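Local atomic coordinates of putative fimbrium subunit Fim1C (Bacteroides uniformis, PDB entry 4K4K), a protein that is a putative component of the fimbrium tip, the end of a surface filament that mediates cell adhesion and biofilm formation. Residues Lys30-Gly35 with Phe135-Lys140; Thr58-Thr61 with Gly65-Thr68. All blocks are in the same frame, centred on the assembly; numbering follows the deposited sequence.

Interaction 1: Lys30-Gly35 with Phe135-Lys140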
ATOM      1  N   LYS A  30       1.489  -4.394  15.422  1.00 70.73           N
ATOM      2  CA  LYS A  30       0.942  -5.257  14.369  1.00 68.66           C
ATOM      3  C   LYS A  30       1.169  -4.625  12.972  1.00 68.31           C
ATOM      4  O   LYS A  30       0.234  -4.531  12.170  1.00 67.68           O
ATOM      5  CB  LYS A  30      -0.550  -5.543  14.630  1.00 71.80           C
ATOM      6  N   THR A  31       2.424  -4.212  12.677  1.00 61.81           N
ATOM      7  CA  THR A  31       2.773  -3.591  11.388  1.00 58.96           C
ATOM      8  C   THR A  31       2.947  -4.675  10.295  1.00 57.11           C
ATOM      9  O   THR A  31       2.290  -4.595   9.255  1.00 55.87           O
ATOM     10  CB  THR A  31       4.007  -2.685  11.509  1.00 69.46           C
ATOM     11  OG1 THR A  31       5.116  -3.461  11.946  1.00 73.21           O
ATOM     12  CG2 THR A  31       3.785  -1.512  12.458  1.00 70.11           C
ATOM     13  N   TRP A  32       3.816  -5.679  10.536  1.00 49.66           N
ATOM     14  CA  TRP A  32       4.067  -6.787   9.608  1.00 46.97           C
ATOM     15  C   TRP A  32       3.380  -8.050  10.089  1.00 52.33           C
ATOM     16  O   TRP A  32       2.912  -8.097  11.227  1.00 54.25           O
ATOM     17  CB  TRP A  32       5.583  -7.070   9.483  1.00 43.99           C
ATOM     18  CG  TRP A  32       6.421  -5.879   9.137  1.00 43.11           C
ATOM     19  CD1 TRP A  32       7.125  -5.091  10.001  1.00 46.28           C
ATOM     20  CD2 TRP A  32       6.656  -5.351   7.824  1.00 41.04           C
ATOM     21  NE1 TRP A  32       7.758  -4.083   9.311  1.00 44.51           N
ATOM     22  CE2 TRP A  32       7.496  -4.225   7.970  1.00 44.59           C
ATOM     23  CE3 TRP A  32       6.227  -5.713   6.535  1.00 40.91           C
ATOM     24  CZ2 TRP A  32       7.923  -3.462   6.874  1.00 42.86           C
ATOM     25  CZ3 TRP A  32       6.659  -4.966   5.450  1.00 41.20           C
ATOM     26  CH2 TRP A  32       7.496  -3.855   5.624  1.00 41.76           C
ATOM     27  N   GLU A  33       3.351  -9.086   9.248  1.00 47.83           N
ATOM     28  CA  GLU A  33       2.843 -10.400   9.637  1.00 48.85           C
ATOM     29  C   GLU A  33       3.859 -11.442   9.218  1.00 51.51           C
ATOM     30  O   GLU A  33       4.509 -11.268   8.180  1.00 48.94           O
ATOM     31  CB  GLU A  33       1.433 -10.705   9.102  1.00 50.61           C
ATOM     32  CG  GLU A  33       1.169 -10.446   7.630  1.00 62.84           C
ATOM     33  CD  GLU A  33      -0.316 -10.472   7.314  1.00 88.67           C
ATOM     34  OE1 GLU A  33      -0.891 -11.583   7.244  1.00 80.96           O
ATOM     35  OE2 GLU A  33      -0.913  -9.379   7.187  1.00 83.96           O
ATOM     36  N   ALA A  34       4.042 -12.491  10.051  1.00 48.65           N
ATOM     37  CA  ALA A  34       4.999 -13.575   9.802  1.00 48.34           C
ATOM     38  C   ALA A  34       4.910 -14.050   8.350  1.00 48.65           C
ATOM     39  O   ALA A  34       3.808 -14.257   7.827  1.00 47.41           O
ATOM     40  CB  ALA A  34       4.756 -14.734  10.761  1.00 50.91           C
ATOM     41  N   GLY A  35       6.067 -14.098   7.697  1.00 42.84           N
ATOM     42  CA  GLY A  35       6.183 -14.500   6.301  1.00 40.71           C
ATOM     43  C   GLY A  35       6.249 -13.361   5.298  1.00 39.88           C
ATOM     44  O   GLY A  35       6.575 -13.615   4.131  1.00 39.66           O
ATOM     45  N   PHE A 135      15.141   0.231   7.187  1.00 20.79           N
ATOM     46  CA  PHE A 135      14.304   0.636   6.069  1.00 20.31           C
ATOM     47  C   PHE A 135      13.019   1.295   6.576  1.00 25.98           C
ATOM     48  O   PHE A 135      12.329   0.729   7.418  1.00 28.62           O
ATOM     49  CB  PHE A 135      13.971  -0.566   5.167  1.00 20.70           C
ATOM     50  CG  PHE A 135      15.168  -1.114   4.416  1.00 21.06           C
ATOM     51  CD1 PHE A 135      15.682  -0.447   3.302  1.00 23.71           C
ATOM     52  CD2 PHE A 135      15.775  -2.297   4.812  1.00 24.71           C
ATOM     53  CE1 PHE A 135      16.759  -0.981   2.575  1.00 24.12           C
ATOM     54  CE2 PHE A 135      16.891  -2.807   4.111  1.00 27.70           C
ATOM     55  CZ  PHE A 135      17.349  -2.157   2.974  1.00 23.63           C
ATOM     56  N   VAL A 136      12.697   2.470   6.067  1.00 19.11           N
ATOM     57  CA  VAL A 136      11.462   3.161   6.439  1.00 19.10           C
ATOM     58  C   VAL A 136      10.566   3.105   5.212  1.00 21.95           C
ATOM     59  O   VAL A 136      10.859   3.744   4.208  1.00 21.27           O
ATOM     60  CB  VAL A 136      11.736   4.606   6.927  1.00 24.75           C
ATOM     61  CG1 VAL A 136      10.431   5.354   7.202  1.00 25.69           C
ATOM     62  CG2 VAL A 136      12.634   4.603   8.165  1.00 25.46           C
ATOM     63  N   PHE A 137       9.510   2.314   5.279  1.00 18.16           N
ATOM     64  CA  PHE A 137       8.609   2.119   4.144  1.00 18.26           C
ATOM     65  C   PHE A 137       7.484   3.131   4.120  1.00 23.33           C
ATOM     66  O   PHE A 137       6.932   3.482   5.171  1.00 24.59           O
ATOM     67  CB  PHE A 137       8.006   0.711   4.184  1.00 19.10           C
ATOM     68  CG  PHE A 137       8.965  -0.389   3.765  1.00 17.96           C
ATOM     69  CD1 PHE A 137       9.076  -0.759   2.434  1.00 19.50           C
ATOM     70  CD2 PHE A 137       9.763  -1.040   4.704  1.00 20.26           C
ATOM     71  CE1 PHE A 137       9.955  -1.784   2.046  1.00 20.18           C
ATOM     72  CE2 PHE A 137      10.669  -2.041   4.317  1.00 21.63           C
ATOM     73  CZ  PHE A 137      10.757  -2.408   2.987  1.00 19.28           C
ATOM     74  N   THR A 138       7.123   3.590   2.916  1.00 18.87           N
ATOM     75  CA  THR A 138       5.951   4.465   2.710  1.00 19.63           C
ATOM     76  C   THR A 138       5.058   3.823   1.667  1.00 21.43           C
ATOM     77  O   THR A 138       5.551   3.158   0.742  1.00 18.73           O
ATOM     78  CB  THR A 138       6.334   5.899   2.285  1.00 27.60           C
ATOM     79  OG1 THR A 138       7.081   5.813   1.086  1.00 30.29           O
ATOM     80  CG2 THR A 138       7.148   6.664   3.351  1.00 24.52           C
ATOM     81  N   HIS A 139       3.742   3.972   1.826  1.00 18.37           N
ATOM     82  CA  HIS A 139       2.796   3.412   0.859  1.00 16.47           C
ATOM     83  C   HIS A 139       2.812   4.248  -0.418  1.00 18.56           C
ATOM     84  O   HIS A 139       2.782   5.486  -0.345  1.00 19.25           O
ATOM     85  CB  HIS A 139       1.385   3.425   1.452  1.00 16.42           C
ATOM     86  CG  HIS A 139       1.233   2.643   2.725  1.00 19.59           C
ATOM     87  ND1 HIS A 139       0.879   1.306   2.714  1.00 21.11           N
ATOM     88  CD2 HIS A 139       1.330   3.061   4.010  1.00 21.96           C
ATOM     89  CE1 HIS A 139       0.781   0.947   3.989  1.00 20.81           C
ATOM     90  NE2 HIS A 139       1.044   1.971   4.803  1.00 21.93           N
ATOM     91  N   LYS A 140       2.844   3.586  -1.578  1.00 14.98           N
ATOM     92  CA  LYS A 140       2.876   4.291  -2.881  1.00 15.02           C
ATOM     93  C   LYS A 140       1.460   4.535  -3.445  1.00 20.36           C
ATOM     94  O   LYS A 140       1.299   5.339  -4.378  1.00 20.50           O
ATOM     95  CB  LYS A 140       3.710   3.501  -3.899  1.00 14.95           C
ATOM     96  CG  LYS A 140       5.182   3.361  -3.467  1.00 18.10           C
ATOM     97  CD  LYS A 140       5.923   4.707  -3.481  1.00 18.86           C
ATOM     98  CE  LYS A 140       7.274   4.560  -2.800  1.00 20.33           C
ATOM     99  NZ  LYS A 140       8.038   5.831  -2.848  1.00 22.49           N
TER

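Interaction 2: Thr58-Thr61 with Gly65-Thr68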
ATOM      1  N   THR A  58      10.276 -11.424   7.147  1.00 29.59           N
ATOM      2  CA  THR A  58      10.236 -11.190   8.593  1.00 32.64           C
ATOM      3  C   THR A  58       9.328 -12.237   9.250  1.00 42.74           C
ATOM      4  O   THR A  58       8.399 -12.731   8.610  1.00 42.20           O
ATOM      5  CB  THR A  58       9.806  -9.740   8.913  1.00 41.37           C
ATOM      6  OG1 THR A  58       9.980  -9.519  10.317  1.00 42.76           O
ATOM      7  CG2 THR A  58       8.358  -9.425   8.482  1.00 37.26           C
ATOM      8  N   ALA A  59       9.602 -12.576  10.521  1.00 45.37           N
ATOM      9  CA  ALA A  59       8.763 -13.474  11.328  1.00 48.43           C
ATOM     10  C   ALA A  59       8.135 -12.670  12.476  1.00 56.82           C
ATOM     11  O   ALA A  59       7.237 -13.156  13.176  1.00 57.83           O
ATOM     12  CB  ALA A  59       9.584 -14.637  11.864  1.00 50.29           C
ATOM     13  N   GLN A  60       8.619 -11.422  12.650  1.00 55.40           N
ATOM     14  CA  GLN A  60       8.183 -10.472  13.678  1.00 57.33           C
ATOM     15  C   GLN A  60       7.017  -9.607  13.158  1.00 61.98           C
ATOM     16  O   GLN A  60       6.931  -9.341  11.958  1.00 59.21           O
ATOM     17  CB  GLN A  60       9.371  -9.594  14.136  1.00 58.74           C
ATOM     18  CG  GLN A  60      10.243 -10.264  15.207  1.00 73.20           C
ATOM     19  CD  GLN A  60      11.723  -9.945  15.092  1.00 84.78           C
ATOM     20  OE1 GLN A  60      12.163  -8.793  15.233  1.00 76.72           O
ATOM     21  NE2 GLN A  60      12.536 -10.981  14.896  1.00 71.39           N
ATOM     22  N   THR A  61       6.126  -9.182  14.068  1.00 60.98           N
ATOM     23  CA  THR A  61       4.963  -8.353  13.727  1.00 61.28           C
ATOM     24  C   THR A  61       5.206  -6.871  14.058  1.00 66.53           C
ATOM     25  O   THR A  61       4.561  -5.997  13.468  1.00 64.95           O
ATOM     26  CB  THR A  61       3.700  -8.865  14.444  1.00 71.11           C
ATOM     27  OG1 THR A  61       3.960  -8.962  15.846  1.00 74.39           O
ATOM     28  CG2 THR A  61       3.209 -10.205  13.893  1.00 69.36           C
ATOM     29  N   GLY A  65      10.759  -4.681  13.593  1.00 50.12           N
ATOM     30  CA  GLY A  65      11.007  -6.046  13.138  1.00 47.26           C
ATOM     31  C   GLY A  65      12.209  -6.224  12.228  1.00 43.58           C
ATOM     32  O   GLY A  65      12.433  -5.422  11.317  1.00 40.30           O
ATOM     33  N   SER A  66      13.006  -7.256  12.501  1.00 37.52           N
ATOM     34  CA  SER A  66      14.185  -7.542  11.699  1.00 34.63           C
ATOM     35  C   SER A  66      13.804  -8.444  10.512  1.00 33.77           C
ATOM     36  O   SER A  66      12.842  -9.216  10.595  1.00 32.56           O
ATOM     37  CB  SER A  66      15.294  -8.160  12.546  1.00 40.68           C
ATOM     38  OG  SER A  66      15.042  -9.509  12.895  1.00 52.56           O
ATOM     39  N   PHE A  67      14.532  -8.297   9.397  1.00 26.37           N
ATOM     40  CA  PHE A  67      14.334  -9.116   8.198  1.00 25.08           C
ATOM     41  C   PHE A  67      15.484 -10.065   8.057  1.00 26.83           C
ATOM     42  O   PHE A  67      16.601  -9.717   8.419  1.00 28.79           O
ATOM     43  CB  PHE A  67      14.224  -8.261   6.921  1.00 27.00           C
ATOM     44  CG  PHE A  67      13.077  -7.284   6.892  1.00 31.03           C
ATOM     45  CD1 PHE A  67      11.795  -7.704   6.557  1.00 35.52           C
ATOM     46  CD2 PHE A  67      13.298  -5.924   7.100  1.00 35.36           C
ATOM     47  CE1 PHE A  67      10.732  -6.791   6.514  1.00 37.75           C
ATOM     48  CE2 PHE A  67      12.244  -5.003   7.020  1.00 38.45           C
ATOM     49  CZ  PHE A  67      10.965  -5.444   6.746  1.00 36.72           C
ATOM     50  N   THR A  68      15.218 -11.260   7.520  1.00 22.51           N
ATOM     51  CA  THR A  68      16.236 -12.284   7.319  0.50 21.76           C
ATOM     52  C   THR A  68      16.258 -12.700   5.851  1.00 22.48           C
ATOM     53  O   THR A  68      15.206 -12.901   5.250  1.00 21.97           O
ATOM     54  CB  THR A  68      15.990 -13.477   8.260  0.50 27.00           C
ATOM     55  OG1 THR A  68      15.775 -12.977   9.582  0.50 30.26           O
ATOM     56  CG2 THR A  68      17.142 -14.478   8.258  0.50 21.37           C
TER

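Interaction 1: Lys30-Gly35 with Phe135-Lys140
Trp32 turns the edge of its six-membered ring onto a face of Phe137, an offset T-shaped (edge-to-face) aromatic pair in the fimbrillin-like fold of this β-rich protein. The pair illustrates how a single large side chain from an irregular loop can reach a strand about a hundred residues further along the chain. The two planes stand at 80°, close to perpendicular, and the ring centroids of Trp32 and Phe137 lie 5.4 Å apart. The tryptophan backbone stays at a distance; with CG anti to the carbonyl carbon (chi1 -53°), the indole extends to bring CZ2 and CH2, its far rim, to the phenyl ring. Phe137 lies on strand 132-150, its CB directed at the loop. Its other surroundings include Ile38, Ala88 and Ala120, from three other strands, so the indole adds to an apolar cluster. The nitrogen edge of the same indole serves a different purpose, since Trp32 NE1 is hydrogen-bonded to Ser19 OG, which probably helps to fix the rotation of the ring. The approach is off-centre: Trp32 CH2 lies over the rim of the phenyl ring, 3.7 Å from Phe137 CD2.

Interaction 2: Thr58-Thr61 with Gly65-Thr68
Thr58 and Gln60 grip the backbone of Ser66 from the facing limb of a turn, within the loop that joins strands 47-57 and 68-69, an antiparallel pair of the fimbrillin-like fold. The contact exemplifies side chains standing in for backbone pairing where a β-ladder gives way to loop. Gln60 can be followed outward. Its CB, directed at the other limb, packs 4.0 Å from Gly65 CA. The chain then bends at chi2 (145°), bringing the terminal amide back beside Ser66, where Gln60 CD lies 3.9 Å from Ser66 N and 4.0 Å from Ser66 OG. There OE1 accepts a nearly straight hydrogen bond from Ser66 N (3.2 Å, 168° at the hydrogen), although the donor stands above the plane of the amide carbonyl. The same Gln60 OE1 also approaches Gly65 CA, at 3.6 Å. NE2, the other branch of the tip, faces the hydroxyl of Ser66.

Thr58 works on the opposite end of the same residue. Its OG1 donates to Ser66 O at 2.9 Å, a bond that crosses between the limbs, while a weak bond from Gln60 N ties OG1 to its own limb. On its carbon side, Thr58 CB packs obliquely against the Phe67 ring at its CD1 corner while CG2 touches CE1 more loosely. A valine in its place would probably leave Ser66 O without this donor and Gln60 N without its weak acceptor, removing a polar link between the limbs. The closest apolar touch runs from Thr58 CB to Phe67 CD1, at 3.7 Å.

From the N terminus, the chain passes strand 16-18 and enters the loop holding 30-35, the first half of interaction 1. Strands 37-44 and 47-57 follow, and interaction 2 then closes a short turn by joining 58-61 to 65-68. Only much later does strand 132-150 supply 135-140 and complete interaction 1, so the short closure lies wholly within the long one and the two do not cross. They also touch: Gly35 N and Thr31 OG1 probably hydrogen-bond to Thr58 O and Thr61 O, respectively, and Trp32 meets Phe67 edge-to-face. Through Trp32, the loop before strand 37-44 thus links the 58-68 turn to strand 132-150.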